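Hypothetical protein (Bacteroides fragilis, PDB 4I17) is of unknown function but is built of tetratricopeptide (TPR) repeats, helical hairpins that in many relatives form a scaffold for binding other proteins. Local coordinates at residues A[120-125]-A[139-143]; A[163-168]-A[195-199]. All coordinates share one frame; numbering follows the deposited sequence.

Contact 1: residues A[120-125]-A[139-143]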
loop_
_atom_site.group_PDB
_atom_site.type_symbol
_atom_site.label_atom_id
_atom_site.label_comp_id
_atom_site.label_asym_id
_atom_site.label_seq_id
_atom_site.Cartn_x
_atom_site.Cartn_y
_atom_site.Cartn_z
ATOM N N TYR A 120 1.264 0.044 3.380
ATOM C CA TYR A 120 0.973 0.524 4.712
ATOM C C TYR A 120 1.228 -0.540 5.787
ATOM O O TYR A 120 1.636 -0.161 6.890
ATOM C CB TYR A 120 -0.456 1.072 4.795
ATOM C CG TYR A 120 -0.512 2.485 4.241
ATOM C CD1 TYR A 120 0.249 3.508 4.810
ATOM C CD2 TYR A 120 -1.303 2.792 3.131
ATOM C CE1 TYR A 120 0.191 4.814 4.321
ATOM C CE2 TYR A 120 -1.374 4.094 2.638
ATOM C CZ TYR A 120 -0.611 5.098 3.227
ATOM O OH TYR A 120 -0.654 6.386 2.748
ATOM N N LEU A 121 1.006 -1.838 5.491
ATOM C CA LEU A 121 1.322 -2.869 6.507
ATOM C C LEU A 121 2.853 -2.944 6.735
ATOM O O LEU A 121 3.300 -3.084 7.866
ATOM C CB LEU A 121 0.791 -4.226 6.072
ATOM C CG LEU A 121 -0.749 -4.359 6.013
ATOM C CD1 LEU A 121 -1.156 -5.614 5.255
ATOM C CD2 LEU A 121 -1.365 -4.294 7.382
ATOM N N LYS A 122 3.634 -2.810 5.658
ATOM C CA LYS A 122 5.107 -2.821 5.732
ATOM C C LYS A 122 5.614 -1.588 6.472
ATOM O O LYS A 122 6.512 -1.725 7.291
ATOM C CB LYS A 122 5.720 -2.894 4.329
ATOM N N GLU A 123 5.019 -0.392 6.217
ATOM C CA GLU A 123 5.366 0.843 6.930
ATOM C C GLU A 123 5.041 0.695 8.413
ATOM O O GLU A 123 5.882 1.027 9.258
ATOM C CB GLU A 123 4.622 2.062 6.356
ATOM C CG GLU A 123 5.161 2.538 5.015
ATOM C CD GLU A 123 6.599 3.015 5.101
ATOM O OE1 GLU A 123 6.826 4.065 5.742
ATOM O OE2 GLU A 123 7.501 2.291 4.618
ATOM N N GLY A 124 3.837 0.185 8.727
ATOM C CA GLY A 124 3.441 -0.022 10.119
ATOM C C GLY A 124 4.407 -0.950 10.849
ATOM O O GLY A 124 4.792 -0.682 11.992
ATOM N N GLN A 125 4.824 -2.039 10.174
ATOM C CA GLN A 125 5.759 -3.043 10.722
ATOM C C GLN A 125 7.110 -2.406 11.017
ATOM O O GLN A 125 7.696 -2.631 12.087
ATOM C CB GLN A 125 5.903 -4.220 9.736
ATOM C CG GLN A 125 6.556 -5.452 10.349
ATOM C CD GLN A 125 6.801 -6.569 9.360
ATOM O OE1 GLN A 125 7.927 -7.061 9.212
ATOM N NE2 GLN A 125 5.747 -7.045 8.717
ATOM N N ASN A 139 -0.105 4.143 10.202
ATOM C CA ASN A 139 0.092 3.344 8.992
ATOM C C ASN A 139 -0.854 2.143 8.953
ATOM O O ASN A 139 -1.506 1.925 7.924
ATOM C CB ASN A 139 1.564 2.920 8.875
ATOM C CG ASN A 139 2.387 4.079 8.387
ATOM O OD1 ASN A 139 2.408 4.382 7.199
ATOM N ND2 ASN A 139 2.968 4.836 9.299
ATOM N N TYR A 140 -0.979 1.378 10.046
ATOM C CA TYR A 140 -1.924 0.260 10.006
ATOM C C TYR A 140 -3.356 0.752 9.804
ATOM O O TYR A 140 -4.103 0.090 9.109
ATOM C CB TYR A 140 -1.860 -0.591 11.267
ATOM C CG TYR A 140 -0.541 -1.301 11.504
ATOM C CD1 TYR A 140 0.068 -2.037 10.490
ATOM C CD2 TYR A 140 0.017 -1.363 12.785
ATOM C CE1 TYR A 140 1.208 -2.798 10.731
ATOM C CE2 TYR A 140 1.171 -2.108 13.033
ATOM C CZ TYR A 140 1.762 -2.819 12.003
ATOM O OH TYR A 140 2.874 -3.588 12.237
ATOM N N LYS A 141 -3.726 1.925 10.363
ATOM C CA LYS A 141 -5.081 2.483 10.137
ATOM C C LYS A 141 -5.330 2.775 8.672
ATOM O O LYS A 141 -6.436 2.511 8.170
ATOM C CB LYS A 141 -5.294 3.752 10.963
ATOM C CG LYS A 141 -5.569 3.408 12.417
ATOM C CD LYS A 141 -6.551 4.394 13.022
ATOM C CE LYS A 141 -6.942 3.974 14.409
ATOM N NZ LYS A 141 -8.403 4.092 14.671
ATOM N N HIS A 142 -4.302 3.272 7.955
ATOM C CA HIS A 142 -4.447 3.507 6.508
ATOM C C HIS A 142 -4.673 2.210 5.765
ATOM O O HIS A 142 -5.432 2.184 4.792
ATOM C CB HIS A 142 -3.217 4.201 5.948
ATOM C CG HIS A 142 -3.175 5.677 6.203
ATOM N ND1 HIS A 142 -4.010 6.550 5.513
ATOM C CD2 HIS A 142 -2.352 6.398 6.999
ATOM C CE1 HIS A 142 -3.680 7.766 5.924
ATOM N NE2 HIS A 142 -2.699 7.726 6.838
ATOM N N ALA A 143 -4.062 1.100 6.226
ATOM C CA ALA A 143 -4.283 -0.185 5.537
ATOM C C ALA A 143 -5.730 -0.676 5.741
ATOM O O ALA A 143 -6.155 -1.559 5.020
ATOM C CB ALA A 143 -3.288 -1.242 6.017
#
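The CB of H142 sits over the centre of the Y120 ring, 3.5 Å from its centroid, a CH-pi contact. From there the imidazole continues outward as an offset stack on the phenol, the planes 18° apart. Y120 carries its CG beside the backbone N (chi1 -81°), which lays the ring across the second helix. At the edge of this ring, near its plane, comes the amide oxygen of N139, with OD1 3.3 Å from Y120 CD1; the same oxygen touches CB of E123, while ND2 turns back to the carbonyl of K135. Y140 instead slides its ring beneath G124, whose CA lies 3.9 Å from the ring centroid. The missing side chain at G124 leaves room for the Y140 ring; segments 120-125 and 139-143 are antiparallel, with axes 7.8 Å apart and G124 CA 4.9 Å from N139 CA. Past G124, the Y140 hydroxyl is hydrogen-bonded to OE1 of Q128. CB of A143 is met by L121 CD2 at 3.9 Å and by Y120 CB. The close antiparallel packing of helices 110-129 and 133-143 is consistent with the helix pairs of which TPR proteins are built; helix 149-174 lies against L121, Y140 and A143 through W151, L159 and A155.

Contact 2: residues A[163-168]-A[195-199]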
loop_
_atom_site.group_PDB
_atom_site.type_symbol
_atom_site.label_atom_id
_atom_site.label_comp_id
_atom_site.label_asym_id
_atom_site.label_seq_id
_atom_site.Cartn_x
_atom_site.Cartn_y
_atom_site.Cartn_z
ATOM N N PHE A 163 -0.992 -2.812 20.089
ATOM C CA PHE A 163 -1.443 -2.315 21.423
ATOM C C PHE A 163 -1.320 -3.355 22.537
ATOM O O PHE A 163 -1.036 -2.974 23.674
ATOM C CB PHE A 163 -2.865 -1.723 21.329
ATOM C CG PHE A 163 -2.712 -0.349 20.696
ATOM C CD1 PHE A 163 -2.151 0.709 21.414
ATOM C CD2 PHE A 163 -3.003 -0.147 19.350
ATOM C CE1 PHE A 163 -1.907 1.944 20.806
ATOM C CE2 PHE A 163 -2.807 1.114 18.754
ATOM C CZ PHE A 163 -2.250 2.144 19.489
ATOM N N TYR A 164 -1.462 -4.649 22.230
ATOM C CA TYR A 164 -1.274 -5.718 23.229
ATOM C C TYR A 164 0.205 -5.729 23.700
ATOM O O TYR A 164 0.480 -5.790 24.909
ATOM C CB TYR A 164 -1.695 -7.076 22.636
ATOM C CG TYR A 164 -1.481 -8.294 23.514
ATOM C CD1 TYR A 164 -1.634 -8.222 24.899
ATOM C CD2 TYR A 164 -1.226 -9.543 22.952
ATOM C CE1 TYR A 164 -1.438 -9.342 25.707
ATOM C CE2 TYR A 164 -1.060 -10.675 23.749
ATOM C CZ TYR A 164 -1.171 -10.570 25.126
ATOM O OH TYR A 164 -1.008 -11.684 25.919
ATOM N N ASN A 165 1.139 -5.576 22.758
ATOM C CA ASN A 165 2.593 -5.547 23.090
ATOM C C ASN A 165 2.934 -4.282 23.863
ATOM O O ASN A 165 3.730 -4.317 24.804
ATOM C CB ASN A 165 3.450 -5.649 21.833
ATOM C CG ASN A 165 3.463 -7.038 21.261
ATOM O OD1 ASN A 165 2.956 -7.991 21.865
ATOM N ND2 ASN A 165 4.091 -7.189 20.100
ATOM N N ASN A 166 2.308 -3.178 23.484
ATOM C CA ASN A 166 2.527 -1.922 24.174
ATOM C C ASN A 166 2.007 -2.008 25.644
ATOM O O ASN A 166 2.756 -1.671 26.566
ATOM C CB ASN A 166 1.865 -0.807 23.420
ATOM C CG ASN A 166 2.109 0.536 24.027
ATOM O OD1 ASN A 166 3.246 0.925 24.329
ATOM N ND2 ASN A 166 1.039 1.252 24.214
ATOM N N GLY A 167 0.784 -2.506 25.845
ATOM C CA GLY A 167 0.245 -2.680 27.191
ATOM C C GLY A 167 1.117 -3.616 28.026
ATOM O O GLY A 167 1.403 -3.302 29.177
ATOM N N ALA A 168 1.596 -4.733 27.446
ATOM C CA ALA A 168 2.472 -5.698 28.153
ATOM C C ALA A 168 3.802 -5.048 28.535
ATOM O O ALA A 168 4.299 -5.271 29.647
ATOM C CB ALA A 168 2.732 -6.914 27.277
ATOM N N ALA A 195 -4.151 0.794 26.645
ATOM C CA ALA A 195 -3.581 0.020 25.515
ATOM C C ALA A 195 -4.332 -1.297 25.341
ATOM O O ALA A 195 -4.699 -1.640 24.222
ATOM C CB ALA A 195 -2.109 -0.251 25.772
ATOM N N PHE A 196 -4.566 -2.041 26.443
ATOM C CA PHE A 196 -5.280 -3.325 26.367
ATOM C C PHE A 196 -6.704 -3.137 25.892
ATOM O O PHE A 196 -7.206 -3.957 25.121
ATOM C CB PHE A 196 -5.277 -4.066 27.716
ATOM C CG PHE A 196 -3.928 -4.583 28.194
ATOM C CD1 PHE A 196 -3.030 -5.181 27.306
ATOM C CD2 PHE A 196 -3.545 -4.445 29.529
ATOM C CE1 PHE A 196 -1.795 -5.679 27.761
ATOM C CE2 PHE A 196 -2.317 -4.939 29.977
ATOM C CZ PHE A 196 -1.456 -5.557 29.096
ATOM N N LYS A 197 -7.363 -2.062 26.324
ATOM C CA LYS A 197 -8.730 -1.821 25.862
ATOM C C LYS A 197 -8.741 -1.493 24.361
ATOM O O LYS A 197 -9.622 -1.990 23.655
ATOM C CB LYS A 197 -9.387 -0.731 26.707
ATOM C CG LYS A 197 -9.830 -1.319 28.052
ATOM C CD LYS A 197 -10.411 -0.294 29.006
ATOM C CE LYS A 197 -10.830 -0.954 30.301
ATOM N NZ LYS A 197 -11.259 0.054 31.310
ATOM N N LYS A 198 -7.744 -0.738 23.850
ATOM C CA LYS A 198 -7.682 -0.498 22.379
ATOM C C LYS A 198 -7.461 -1.791 21.657
ATOM O O LYS A 198 -8.105 -2.050 20.630
ATOM C CB LYS A 198 -6.525 0.465 22.025
ATOM C CG LYS A 198 -6.852 1.921 22.223
ATOM C CD LYS A 198 -5.630 2.790 21.911
ATOM C CE LYS A 198 -5.617 3.269 20.477
ATOM N NZ LYS A 198 -4.699 4.425 20.282
ATOM N N ALA A 199 -6.550 -2.634 22.186
ATOM C CA ALA A 199 -6.245 -3.953 21.601
ATOM C C ALA A 199 -7.494 -4.854 21.514
ATOM O O ALA A 199 -7.742 -5.446 20.456
ATOM C CB ALA A 199 -5.174 -4.634 22.427
#
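With chi1 of -77°, F163 holds its CG beside the backbone N and extends its ring toward K198, whose chain runs extended through chi2 (177°) and then bends at chi3 (93°), bringing its end over one face of the phenyl. CE of K198 is 4.0 Å from the F163 ring centroid, nearer the CZ side of the ring than its centre, a CH-pi contact. NZ continues past CZ of F163 and forms a salt bridge with E137 of helix 133-143, which also touches F163. At its root the phenylalanine is wedged against the second helix: CB of F163 lies 3.4 Å from the carbonyl O of A195 and also meets CB of A199. Segments 163-168 and 195-199, on helices 149-174 and 182-209, run antiparallel with axes 7.8 Å apart, in the close helix pairing familiar from TPR proteins, with G167 and A195 facing each other where the CA atoms come nearest. G167 CA is 5.0 Å from A195 CA, and CA of G167 also rests over a face of the F196 ring, 4.0 Å from the centroid. CE1 of F196 lies 3.6 Å from the carbonyl O of Y164. V223 of helix 214-224 packs against Y164, F196 and A199.

How the contacts relate
Contact 1 is completed by residue 143, before the first residue of contact 2 at 163; their centres are about 17 Å apart and their nearest atoms about 6 Å apart without touching. Contact 1 pairs helices 110-129 and 133-143; contact 2 pairs helices 149-174 and 182-209. Helices 133-143 and 149-174 are consecutive and link the pairs: helix 149-174 packs on contact 1, while I133 and E137 of helix 133-143 reach F163 in contact 2. The short segments cross at the same signed angle, -162°, in both, consistent with a repeat protein. Contact 1 lies nearer the chain centre, and contact 2 continues the row toward the C-terminal helix 214-224, extending the all-helical, elongated molecule.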